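Local coordinates for protein lysozyme (Penaeus vannamei, PDB 6UKC) that probably hydrolyses the beta-1,4 linkages between N-acetylmuramic acid and N-acetylglucosamine in peptidoglycan and those between N-acetylglucosamine units in chitodextrins, at residues E14-D19 with D85-A90; V31-F36 with G56-N61; R99-F104 with G110-V115. All blocks are in the same frame, centred on the assembly; numbering follows the deposited sequence.

Contact 1 (E14-D19 with D85-A90); sequences ELLKRD and DDITEA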
# COMPACT_ATOMS: atom_id res chain seq x y z
N GLU A 14 -4.23 -12.48 6.24
CA GLU A 14 -4.31 -13.90 5.79
C GLU A 14 -4.17 -13.94 4.26
O GLU A 14 -3.55 -14.85 3.74
CB GLU A 14 -5.57 -14.59 6.32
CG GLU A 14 -5.54 -14.85 7.83
CD GLU A 14 -6.71 -15.67 8.39
OE1 GLU A 14 -7.29 -15.25 9.41
OE2 GLU A 14 -7.04 -16.72 7.82
N LEU A 15 -4.72 -12.96 3.54
CA LEU A 15 -4.65 -12.95 2.05
C LEU A 15 -3.19 -12.79 1.60
O LEU A 15 -2.77 -13.52 0.66
CB LEU A 15 -5.47 -11.78 1.51
CG LEU A 15 -5.32 -11.59 0.00
CD1 LEU A 15 -5.99 -12.74 -0.74
CD2 LEU A 15 -5.88 -10.25 -0.43
N LEU A 16 -2.48 -11.82 2.18
CA LEU A 16 -1.05 -11.58 1.82
C LEU A 16 -0.23 -12.85 2.12
O LEU A 16 0.69 -13.17 1.32
CB LEU A 16 -0.54 -10.36 2.58
CG LEU A 16 -1.19 -9.02 2.23
CD1 LEU A 16 -0.69 -7.93 3.16
CD2 LEU A 16 -0.92 -8.62 0.78
N LYS A 17 -0.57 -13.60 3.17
CA LYS A 17 0.16 -14.84 3.51
C LYS A 17 -0.24 -15.99 2.57
O LYS A 17 0.65 -16.64 2.02
CB LYS A 17 -0.11 -15.26 4.96
CG LYS A 17 0.61 -16.55 5.37
CD LYS A 17 2.13 -16.45 5.39
CE LYS A 17 2.64 -15.48 6.44
NZ LYS A 17 4.11 -15.54 6.57
N ARG A 18 -1.53 -16.26 2.42
CA ARG A 18 -2.05 -17.42 1.65
C ARG A 18 -1.70 -17.29 0.16
O ARG A 18 -1.13 -18.26 -0.41
CB ARG A 18 -3.57 -17.54 1.88
CG ARG A 18 -4.18 -18.82 1.33
CD ARG A 18 -5.69 -18.84 1.38
NE ARG A 18 -6.22 -17.51 1.04
CZ ARG A 18 -6.76 -16.64 1.92
NH1 ARG A 18 -6.87 -16.94 3.21
NH2 ARG A 18 -7.19 -15.46 1.51
N ASP A 19 -1.99 -16.14 -0.45
CA ASP A 19 -2.00 -16.01 -1.93
C ASP A 19 -0.67 -15.47 -2.46
O ASP A 19 -0.34 -15.80 -3.63
CB ASP A 19 -3.14 -15.12 -2.41
CG ASP A 19 -4.50 -15.74 -2.23
OD1 ASP A 19 -4.61 -16.78 -1.55
OD2 ASP A 19 -5.45 -15.17 -2.78
N ASP A 85 -10.92 -5.04 -6.61
CA ASP A 85 -11.20 -6.07 -5.58
C ASP A 85 -9.95 -6.96 -5.48
O ASP A 85 -9.61 -7.35 -4.36
CB ASP A 85 -12.46 -6.86 -5.95
CG ASP A 85 -13.77 -6.13 -5.68
OD1 ASP A 85 -13.74 -4.93 -5.27
OD2 ASP A 85 -14.82 -6.77 -5.88
N ASP A 86 -9.29 -7.22 -6.61
CA ASP A 86 -8.01 -7.97 -6.71
C ASP A 86 -6.81 -7.03 -6.55
O ASP A 86 -6.62 -6.15 -7.43
CB ASP A 86 -7.96 -8.70 -8.04
CG ASP A 86 -6.71 -9.53 -8.19
OD1 ASP A 86 -5.60 -8.95 -8.19
OD2 ASP A 86 -6.87 -10.74 -8.27
N ILE A 87 -5.95 -7.30 -5.54
CA ILE A 87 -4.88 -6.38 -5.06
C ILE A 87 -3.55 -6.70 -5.74
O ILE A 87 -2.55 -6.00 -5.45
CB ILE A 87 -4.73 -6.45 -3.53
CG1 ILE A 87 -4.27 -7.85 -3.07
CG2 ILE A 87 -6.03 -6.03 -2.88
CD1 ILE A 87 -3.30 -7.86 -1.91
N THR A 88 -3.49 -7.74 -6.56
CA THR A 88 -2.22 -8.10 -7.24
C THR A 88 -1.45 -6.84 -7.68
O THR A 88 -0.26 -6.70 -7.29
CB THR A 88 -2.44 -9.11 -8.37
OG1 THR A 88 -3.19 -10.20 -7.82
CG2 THR A 88 -1.13 -9.60 -8.96
N GLU A 89 -2.04 -5.97 -8.50
CA GLU A 89 -1.28 -4.86 -9.15
C GLU A 89 -0.96 -3.79 -8.09
O GLU A 89 0.13 -3.19 -8.18
CB GLU A 89 -2.08 -4.25 -10.29
CG GLU A 89 -2.32 -5.20 -11.44
CD GLU A 89 -1.14 -5.42 -12.37
OE1 GLU A 89 -1.41 -5.92 -13.47
OE2 GLU A 89 0.02 -5.09 -11.99
N ALA A 90 -1.87 -3.57 -7.14
CA ALA A 90 -1.67 -2.66 -5.99
C ALA A 90 -0.40 -3.10 -5.26
O ALA A 90 0.51 -2.26 -5.09
CB ALA A 90 -2.87 -2.65 -5.07

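Contact 2 (V31-F36 with G56-N61); sequences VCIAEF and GIFQIN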
# COMPACT_ATOMS: atom_id res chain seq x y z
N VAL A 31 -0.20 -4.38 6.19
CA VAL A 31 -1.49 -4.28 6.94
C VAL A 31 -1.60 -2.89 7.61
O VAL A 31 -2.67 -2.19 7.48
CB VAL A 31 -1.60 -5.42 7.97
CG1 VAL A 31 -2.74 -5.22 8.94
CG2 VAL A 31 -1.71 -6.78 7.29
N CYS A 32 -0.54 -2.48 8.32
CA CYS A 32 -0.51 -1.20 9.05
C CYS A 32 -0.73 -0.04 8.06
O CYS A 32 -1.59 0.86 8.35
CB CYS A 32 0.79 -1.01 9.81
SG CYS A 32 0.72 0.41 10.92
N ILE A 33 0.03 -0.06 6.95
CA ILE A 33 -0.03 1.01 5.91
C ILE A 33 -1.45 1.05 5.34
O ILE A 33 -2.01 2.18 5.32
CB ILE A 33 1.05 0.85 4.83
CG1 ILE A 33 2.43 1.13 5.43
CG2 ILE A 33 0.76 1.76 3.63
CD1 ILE A 33 3.56 0.62 4.58
N ALA A 34 -2.03 -0.11 4.97
CA ALA A 34 -3.40 -0.19 4.41
C ALA A 34 -4.42 0.35 5.42
O ALA A 34 -5.38 1.05 4.99
CB ALA A 34 -3.76 -1.60 4.02
N GLU A 35 -4.31 -0.06 6.69
CA GLU A 35 -5.29 0.41 7.70
C GLU A 35 -5.37 1.94 7.61
O GLU A 35 -6.47 2.48 7.39
CB GLU A 35 -4.95 -0.02 9.13
CG GLU A 35 -6.13 0.19 10.05
CD GLU A 35 -5.93 -0.07 11.53
OE1 GLU A 35 -6.51 0.68 12.29
OE2 GLU A 35 -5.23 -1.03 11.91
N PHE A 36 -4.22 2.60 7.72
CA PHE A 36 -4.17 4.07 7.99
C PHE A 36 -4.17 4.85 6.69
O PHE A 36 -4.50 6.03 6.78
CB PHE A 36 -3.02 4.41 8.94
CG PHE A 36 -3.22 3.76 10.28
CD1 PHE A 36 -4.22 4.22 11.13
CD2 PHE A 36 -2.46 2.67 10.67
CE1 PHE A 36 -4.42 3.63 12.37
CE2 PHE A 36 -2.68 2.06 11.90
CZ PHE A 36 -3.66 2.53 12.75
N GLY A 56 -6.70 3.49 -4.42
CA GLY A 56 -6.81 2.13 -3.86
C GLY A 56 -6.38 2.03 -2.40
O GLY A 56 -6.20 3.06 -1.75
N ILE A 57 -6.21 0.80 -1.95
CA ILE A 57 -5.89 0.38 -0.55
C ILE A 57 -4.54 0.96 -0.10
O ILE A 57 -4.38 1.13 1.15
CB ILE A 57 -5.93 -1.16 -0.47
CG1 ILE A 57 -5.95 -1.65 0.98
CG2 ILE A 57 -4.79 -1.79 -1.27
CD1 ILE A 57 -6.52 -3.02 1.13
N PHE A 58 -3.62 1.28 -1.03
CA PHE A 58 -2.26 1.82 -0.73
C PHE A 58 -2.15 3.28 -1.17
O PHE A 58 -1.03 3.85 -1.09
CB PHE A 58 -1.15 0.96 -1.33
CG PHE A 58 -1.05 -0.45 -0.78
CD1 PHE A 58 -0.99 -0.68 0.58
CD2 PHE A 58 -0.92 -1.54 -1.62
CE1 PHE A 58 -0.86 -1.96 1.10
CE2 PHE A 58 -0.79 -2.82 -1.10
CZ PHE A 58 -0.77 -3.03 0.26
N GLN A 59 -3.27 3.88 -1.62
CA GLN A 59 -3.39 5.32 -1.92
C GLN A 59 -2.15 5.75 -2.70
O GLN A 59 -1.46 6.67 -2.27
CB GLN A 59 -3.61 6.08 -0.61
CG GLN A 59 -5.00 5.87 -0.04
CD GLN A 59 -5.97 6.55 -0.96
OE1 GLN A 59 -5.98 7.79 -1.03
NE2 GLN A 59 -6.76 5.76 -1.69
N ILE A 60 -1.89 5.08 -3.82
CA ILE A 60 -0.74 5.34 -4.72
C ILE A 60 -1.10 6.50 -5.64
O ILE A 60 -2.24 6.48 -6.22
CB ILE A 60 -0.38 4.06 -5.50
CG1 ILE A 60 0.14 2.97 -4.57
CG2 ILE A 60 0.60 4.40 -6.60
CD1 ILE A 60 -0.05 1.58 -5.07
N ASN A 61 -0.15 7.43 -5.80
CA ASN A 61 -0.34 8.78 -6.38
C ASN A 61 -0.05 8.73 -7.88
O ASN A 61 1.04 8.20 -8.23
CB ASN A 61 0.56 9.81 -5.68
CG ASN A 61 0.23 11.23 -6.09
OD1 ASN A 61 0.90 11.81 -6.95
ND2 ASN A 61 -0.84 11.79 -5.53

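Contact 3 (R99-F104 with G110-V115); sequences RDTERF and GYSAWV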
# COMPACT_ATOMS: atom_id res chain seq x y z
N ARG A 99 10.71 -0.49 -3.30
CA ARG A 99 12.04 -0.79 -3.91
C ARG A 99 12.71 0.54 -4.28
O ARG A 99 13.87 0.75 -3.84
CB ARG A 99 11.93 -1.76 -5.09
CG ARG A 99 13.29 -2.20 -5.63
CD ARG A 99 13.22 -3.21 -6.76
NE ARG A 99 11.97 -3.14 -7.52
CZ ARG A 99 10.87 -3.89 -7.31
NH1 ARG A 99 10.84 -4.82 -6.37
NH2 ARG A 99 9.81 -3.73 -8.07
N ASP A 100 12.03 1.42 -5.02
CA ASP A 100 12.68 2.67 -5.51
C ASP A 100 13.03 3.61 -4.34
O ASP A 100 14.17 4.16 -4.32
CB ASP A 100 11.78 3.39 -6.53
CG ASP A 100 11.72 2.63 -7.85
OD1 ASP A 100 12.24 1.49 -7.92
OD2 ASP A 100 11.15 3.20 -8.81
N THR A 101 12.09 3.78 -3.40
CA THR A 101 12.28 4.64 -2.21
C THR A 101 13.53 4.15 -1.47
O THR A 101 14.38 5.00 -1.16
CB THR A 101 11.05 4.65 -1.29
OG1 THR A 101 9.98 5.21 -2.03
CG2 THR A 101 11.26 5.45 -0.03
N GLU A 102 13.65 2.85 -1.22
CA GLU A 102 14.82 2.27 -0.52
C GLU A 102 16.08 2.63 -1.31
O GLU A 102 17.05 3.08 -0.69
CB GLU A 102 14.65 0.76 -0.35
CG GLU A 102 15.87 0.09 0.24
CD GLU A 102 15.58 -1.21 0.96
OE1 GLU A 102 15.22 -2.20 0.28
OE2 GLU A 102 15.73 -1.24 2.20
N ARG A 103 16.03 2.47 -2.63
CA ARG A 103 17.13 2.78 -3.58
C ARG A 103 17.71 4.16 -3.27
O ARG A 103 18.92 4.22 -2.99
CB ARG A 103 16.61 2.67 -5.02
CG ARG A 103 17.47 3.32 -6.09
CD ARG A 103 17.88 2.34 -7.18
NE ARG A 103 18.96 1.49 -6.67
CZ ARG A 103 19.55 0.50 -7.33
NH1 ARG A 103 19.18 0.19 -8.57
NH2 ARG A 103 20.52 -0.19 -6.74
N PHE A 104 16.89 5.22 -3.27
CA PHE A 104 17.31 6.63 -3.08
C PHE A 104 17.50 7.00 -1.60
O PHE A 104 18.33 7.86 -1.32
CB PHE A 104 16.32 7.56 -3.77
CG PHE A 104 16.48 7.55 -5.27
CD1 PHE A 104 17.50 8.28 -5.87
CD2 PHE A 104 15.68 6.74 -6.07
CE1 PHE A 104 17.67 8.24 -7.25
CE2 PHE A 104 15.87 6.69 -7.44
CZ PHE A 104 16.86 7.45 -8.03
N GLY A 110 12.28 1.94 2.76
CA GLY A 110 11.36 1.75 1.61
C GLY A 110 9.95 2.25 1.91
O GLY A 110 9.32 2.86 1.02
N TYR A 111 9.45 2.02 3.12
CA TYR A 111 8.03 2.33 3.43
C TYR A 111 7.83 3.81 3.74
O TYR A 111 6.67 4.22 3.85
CB TYR A 111 7.53 1.46 4.58
CG TYR A 111 7.54 -0.02 4.30
CD1 TYR A 111 6.60 -0.60 3.46
CD2 TYR A 111 8.43 -0.85 4.95
CE1 TYR A 111 6.58 -1.97 3.23
CE2 TYR A 111 8.42 -2.22 4.72
CZ TYR A 111 7.49 -2.79 3.87
OH TYR A 111 7.47 -4.15 3.68
N SER A 112 8.91 4.60 3.85
CA SER A 112 8.86 6.04 4.21
C SER A 112 8.21 6.86 3.09
O SER A 112 7.92 8.03 3.34
CB SER A 112 10.22 6.57 4.61
OG SER A 112 11.08 6.70 3.50
N ALA A 113 7.89 6.24 1.94
CA ALA A 113 7.12 6.85 0.82
C ALA A 113 5.66 7.07 1.22
O ALA A 113 4.98 7.88 0.55
CB ALA A 113 7.21 5.98 -0.41
N TRP A 114 5.19 6.42 2.29
CA TRP A 114 3.79 6.51 2.79
C TRP A 114 3.70 7.42 4.02
O TRP A 114 4.39 7.14 5.02
CB TRP A 114 3.24 5.12 3.11
CG TRP A 114 2.81 4.37 1.89
CD1 TRP A 114 1.57 4.40 1.32
CD2 TRP A 114 3.60 3.48 1.09
NE1 TRP A 114 1.54 3.60 0.22
CE2 TRP A 114 2.77 3.01 0.06
CE3 TRP A 114 4.92 3.02 1.16
CZ2 TRP A 114 3.22 2.11 -0.90
CZ3 TRP A 114 5.36 2.13 0.21
CH2 TRP A 114 4.51 1.68 -0.80
N VAL A 115 2.82 8.43 3.95
CA VAL A 115 2.51 9.36 5.06
C VAL A 115 2.02 8.53 6.25
O VAL A 115 2.52 8.75 7.36
CB VAL A 115 1.52 10.46 4.63
CG1 VAL A 115 1.23 11.46 5.73
CG2 VAL A 115 2.03 11.21 3.41
O HOH W 1 12.91 -0.78 2.70

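Contact 1 (E14-D19 with D85-A90)
Within 14-19, contact begins at L15, whose side chain runs tip to tip with that of I87. The CD2 branch of L15 does the touching, coming to 3.8 Å from I87 CD1 and almost as near to I87 CG1. One step on, L16 sends its own CD2 to the same methyl, 3.7 Å from I87 CD1, but this leucine lies across the isoleucine at about a right angle. I87 CD1 is thus pinched by two methyls from successive residues. It gets there because CG1 sits between the backbone N and the carbonyl carbon (chi1 64°). F7, F12 and Y20 also pack on I87, and L16 also packs on I27 and W30 of helix 24-38. Further along, K17 NZ bonds to L22 O and N24 OD1, just past the end of helix 9-20. Across the way, D86 OD1 accepts from both T88 N (2.9 Å) and T88 OG1 (2.7 Å), the hydroxyl meeting OD1 on its syn lone pair and the backbone N-H coming from the anti side, out of the carboxylate plane. T88 OG1 also bonds to Y20 OH, a polar tie beside the apolar one. Together they join the capped N-terminal end of helix 88-105 to helix 9-20 within the helical lobe of the C-type lysozyme fold.

Contact 2 (V31-F36 with G56-N61)
A34 lies against the turn of the opposite segment, its CB 3.7 Å from I57 CG1 and its CA just as near to I57 O. The same CB reaches F58 CE1 at 4.1 Å, approaching the ring obliquely, as does I33 CG2 from the preceding residue (4.3 Å to F58 CD1). So small a side chain as A34 lets the backbones come close: the CA atoms of A34 and I57 are 5.6 Å apart. I57 places CG1 anti to its backbone N (chi1 -166°), pointing that branch at the alanine, while its CG2 rests over the rim of one face of the neighbouring F58 ring. F12 of helix 9-20 packs on both A34 and I57, and W30, A90 and A94 gather round F58. Here the central helix 24-38 of the C-type lysozyme fold meets the polypeptide linking strands 53-55 and 60-61, where the helical and beta-sheet lobes join; in relatives the substrate cleft runs between these lobes. The position of I57 and F58 is set by a type I turn from G56 to Q59. G56 O takes two donors of the same residue: Q59 N at 3.0 Å and Q59 NE2 at 2.8 Å. The side-chain bond is fairly straight (N-H...O 162°), lies in the carbonyl plane on a lone pair, and keeps close to the amide plane of Q59; with N46 ND2 bonding to OE1 from the sheet, it fixes the rotation of that amide. Q59 and I60 then form a G1 beta bulge opposite strand 53-55. On the helix side, S38 OG bonds with the carbonyls of both A34 and I57, bridging helix and turn, and C32 ties the far face of the helix to C121 by a disulfide.

Contact 3 (R99-F104 with G110-V115)
T101 fills the tight side of this contact, fitting into the bend made by G110, S112 and A113. Its CB and CG2 both lie 3.4 Å from the G110 carbonyl oxygen, its OG1 comes to 3.3 Å from A113 CB, and its CG2 reaches S112 OG at 3.7 Å. With OG1 beside the backbone N (chi1 -63°), CG2 falls anti to that N and points at the serine. The two hydroxyls have their own partners: T101 OG1 bonds to I97 O one turn back in the helix, and S112 OG to K109 O. The contact between T101 and the bend is thus one of close packing. The backbones are closest beside it, where the CA atoms of E102 and G110 are only 4.1 Å apart, an approach helped by the lack of a side chain on G110.

At E102 the contact opens. CB of this glutamate grazes G110 CA, but the extended chain carries the carboxylate on past the glycine. Its OE2 bonds to G108 N and takes a weak bond from a water, which in turn accepts from G110 N at 2.8 Å; the polar link is thus indirect and partly through solvent. Beyond A113, W114 occupies the N-cap position of helix 115-121 and its ring meets W30 edge-to-face, as Y111 does. The arrangement is a chain reversal after helix 88-105 that delivers these aromatics to a core cluster consistent with the hydrophobic box of C-type lysozymes.

Contact 2 sits near the middle of the molecule, its centre about 4 Å from that of the chain; contacts 1 and 3 lie on opposite sides, their centres 20 Å apart. Both outer contacts use helix 88-105, contact 1 at its beginning and contact 3 near its end. Along the chain, contact 2 is nested within the loop closed by contact 1, and contact 3 follows both. The middle contact touches each neighbour: F58 packs on the carbonyl of A90, while its own carbonyl probably accepts from W114 NE1 and I33 packs on Y111 and W114. The helical lobe and sheet thus share one core, joining helices 9-20, 24-38 and 88-105 to the turn before edge strand 60-61.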